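Local coordinates for pseudouridine synthase (PDB 2AUS), which probably isomerises uridine to pseudouridine in RNA, as the archaeal Cbf5 member of the TruB family of pseudouridine synthases, at residues A[109-115]-A[166-172]. Residues are numbered along the deposited sequence; the frame is centred on the assembly and turned at random.
Sequences EYVALMH and RDVLFRV
Tyr-110, Ala-112 and Met-114 each exchange two backbone hydrogen bonds with a residue of the antiparallel strand facing them, namely Val-172, Phe-170 and Val-168. The six N-to-O distances span 2.7 to 2.9 Å, and the bond from Met-114 N to Val-168 O is almost linear at 178°. The intervening pairs are non-hydrogen-bonded, and Val-111 and Leu-113 spend their backbone bonds on strand 195-205, which places 109-115 between strands 195-205 and 167-174 in an antiparallel part of the pseudouridine synthase fold, within the TruB family region. One face of this sheet is covered by helices 122-131 and 180-191. There a chi1 of 69° tucks the Phe-170 ring over the neighbouring strand, where Ala-112 CB lies over one face, 4.1 Å from Phe-170 CE2, while Met-114 CB meets the ring edge. Beside it, Met-114 bends at its last torsion to set CE 3.7 Å from Val-168 CB. The other face mixes Val-111, Leu-113 and Leu-169 with the charged or polar side chains of Glu-109, Arg-171, His-115 and Asp-167, and part of it packs against the chain of another protein. His-115 ND1 donates to Asp-167 OD1 at 3.0 Å, arriving about 50° out of the carboxylate plane; Asp-167 OD2 is taken by a basic side chain of that other protein. At the far end, Glu-109 OE2 and Arg-171 NE make only a long salt bridge of 3.8 Å, and Arg-171 NE, buried by the contact, finds no hydrogen-bond partner in the model. The stronger ties lie elsewhere: Tyr-157 of strand 152-164 holds Glu-109 OE2, Thr-203 of strand 195-205 holds OE1, and Glu-159 pairs with Arg-171 NH1. Replacing Glu-109 by an alanine would probably leave the Tyr-157 and Thr-203 hydroxyls without their shared carboxylate, and remove one of the two carboxylates near the Arg-171 guanidinium.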
# COMPACT_ATOMS: atom_id res chain seq x y z
N GLU A 109 -15.89 0.75 -21.65
CA GLU A 109 -15.83 -0.69 -21.72
C GLU A 109 -15.09 -1.18 -20.49
O GLU A 109 -14.11 -0.58 -20.04
CB GLU A 109 -15.09 -1.16 -22.97
CG GLU A 109 -15.13 -2.67 -23.17
CD GLU A 109 -14.22 -3.15 -24.29
OE1 GLU A 109 -12.99 -3.00 -24.16
OE2 GLU A 109 -14.75 -3.65 -25.31
N TYR A 110 -15.58 -2.28 -19.93
CA TYR A 110 -14.97 -2.86 -18.75
C TYR A 110 -14.84 -4.36 -18.91
O TYR A 110 -15.49 -4.97 -19.77
CB TYR A 110 -15.85 -2.61 -17.53
CG TYR A 110 -16.06 -1.17 -17.14
CD1 TYR A 110 -15.25 -0.57 -16.17
CD2 TYR A 110 -17.09 -0.41 -17.69
CE1 TYR A 110 -15.46 0.74 -15.76
CE2 TYR A 110 -17.31 0.90 -17.29
CZ TYR A 110 -16.49 1.47 -16.32
OH TYR A 110 -16.70 2.77 -15.91
N VAL A 111 -13.99 -4.94 -18.09
CA VAL A 111 -13.84 -6.38 -18.04
C VAL A 111 -14.15 -6.63 -16.58
O VAL A 111 -13.55 -6.01 -15.70
CB VAL A 111 -12.43 -6.85 -18.40
CG1 VAL A 111 -12.27 -8.33 -18.04
CG2 VAL A 111 -12.20 -6.67 -19.88
N ALA A 112 -15.10 -7.51 -16.31
CA ALA A 112 -15.49 -7.75 -14.93
C ALA A 112 -15.63 -9.21 -14.57
O ALA A 112 -15.99 -10.05 -15.39
CB ALA A 112 -16.80 -7.03 -14.64
N LEU A 113 -15.33 -9.49 -13.31
CA LEU A 113 -15.44 -10.83 -12.78
C LEU A 113 -16.65 -10.85 -11.84
O LEU A 113 -16.66 -10.20 -10.80
CB LEU A 113 -14.18 -11.20 -12.01
CG LEU A 113 -14.25 -12.54 -11.28
CD1 LEU A 113 -14.62 -13.64 -12.27
CD2 LEU A 113 -12.91 -12.85 -10.62
N MET A 114 -17.67 -11.60 -12.23
CA MET A 114 -18.88 -11.70 -11.43
C MET A 114 -18.91 -13.04 -10.69
O MET A 114 -18.65 -14.09 -11.28
CB MET A 114 -20.11 -11.59 -12.34
CG MET A 114 -21.43 -12.01 -11.68
SD MET A 114 -22.85 -11.73 -12.76
CE MET A 114 -22.71 -13.13 -13.90
N HIS A 115 -19.22 -12.99 -9.41
CA HIS A 115 -19.29 -14.20 -8.62
C HIS A 115 -20.74 -14.48 -8.23
O HIS A 115 -21.35 -13.70 -7.49
CB HIS A 115 -18.44 -14.08 -7.35
CG HIS A 115 -18.41 -15.33 -6.54
ND1 HIS A 115 -17.84 -16.50 -7.00
CD2 HIS A 115 -18.92 -15.61 -5.32
CE1 HIS A 115 -18.01 -17.45 -6.09
NE2 HIS A 115 -18.67 -16.93 -5.07
N ARG A 166 -19.31 -20.71 -10.55
CA ARG A 166 -19.95 -19.50 -10.09
C ARG A 166 -19.25 -18.23 -10.55
O ARG A 166 -19.73 -17.12 -10.30
CB ARG A 166 -20.05 -19.50 -8.57
CG ARG A 166 -20.86 -20.66 -8.04
CD ARG A 166 -21.26 -20.42 -6.61
NE ARG A 166 -22.12 -21.50 -6.13
CZ ARG A 166 -22.65 -21.53 -4.92
NH1 ARG A 166 -22.41 -20.55 -4.06
NH2 ARG A 166 -23.42 -22.56 -4.56
N ASP A 167 -18.11 -18.39 -11.21
CA ASP A 167 -17.34 -17.24 -11.67
C ASP A 167 -17.56 -16.96 -13.14
O ASP A 167 -17.41 -17.84 -14.00
CB ASP A 167 -15.86 -17.45 -11.38
CG ASP A 167 -15.54 -17.46 -9.89
OD1 ASP A 167 -15.79 -16.43 -9.22
OD2 ASP A 167 -15.06 -18.50 -9.40
N VAL A 168 -17.93 -15.72 -13.43
CA VAL A 168 -18.20 -15.31 -14.80
C VAL A 168 -17.34 -14.11 -15.14
O VAL A 168 -17.46 -13.05 -14.53
CB VAL A 168 -19.69 -14.94 -14.99
CG1 VAL A 168 -19.96 -14.57 -16.45
CG2 VAL A 168 -20.57 -16.10 -14.57
N LEU A 169 -16.45 -14.29 -16.11
CA LEU A 169 -15.57 -13.23 -16.57
C LEU A 169 -16.18 -12.70 -17.87
O LEU A 169 -16.32 -13.43 -18.85
CB LEU A 169 -14.17 -13.80 -16.84
CG LEU A 169 -13.13 -12.84 -17.44
CD1 LEU A 169 -12.77 -11.75 -16.43
CD2 LEU A 169 -11.88 -13.62 -17.83
N PHE A 170 -16.55 -11.42 -17.88
CA PHE A 170 -17.15 -10.87 -19.09
C PHE A 170 -16.71 -9.46 -19.41
O PHE A 170 -16.24 -8.72 -18.55
CB PHE A 170 -18.67 -10.93 -18.99
CG PHE A 170 -19.27 -10.00 -17.98
CD1 PHE A 170 -19.80 -8.77 -18.37
CD2 PHE A 170 -19.34 -10.37 -16.64
CE1 PHE A 170 -20.39 -7.92 -17.43
CE2 PHE A 170 -19.93 -9.52 -15.70
CZ PHE A 170 -20.46 -8.30 -16.10
N ARG A 171 -16.85 -9.10 -20.68
CA ARG A 171 -16.49 -7.78 -21.17
C ARG A 171 -17.81 -7.08 -21.47
O ARG A 171 -18.72 -7.69 -22.02
CB ARG A 171 -15.64 -7.89 -22.43
CG ARG A 171 -15.48 -6.60 -23.21
CD ARG A 171 -14.54 -6.79 -24.39
NE ARG A 171 -13.15 -6.80 -23.95
CZ ARG A 171 -12.25 -7.71 -24.31
NH1 ARG A 171 -12.59 -8.71 -25.11
NH2 ARG A 171 -11.00 -7.61 -23.86
N VAL A 172 -17.91 -5.81 -21.10
CA VAL A 172 -19.14 -5.08 -21.32
C VAL A 172 -18.90 -3.65 -21.78
O VAL A 172 -18.05 -2.94 -21.24
CB VAL A 172 -19.99 -5.04 -20.02
CG1 VAL A 172 -19.18 -4.45 -18.88
CG2 VAL A 172 -21.25 -4.24 -20.24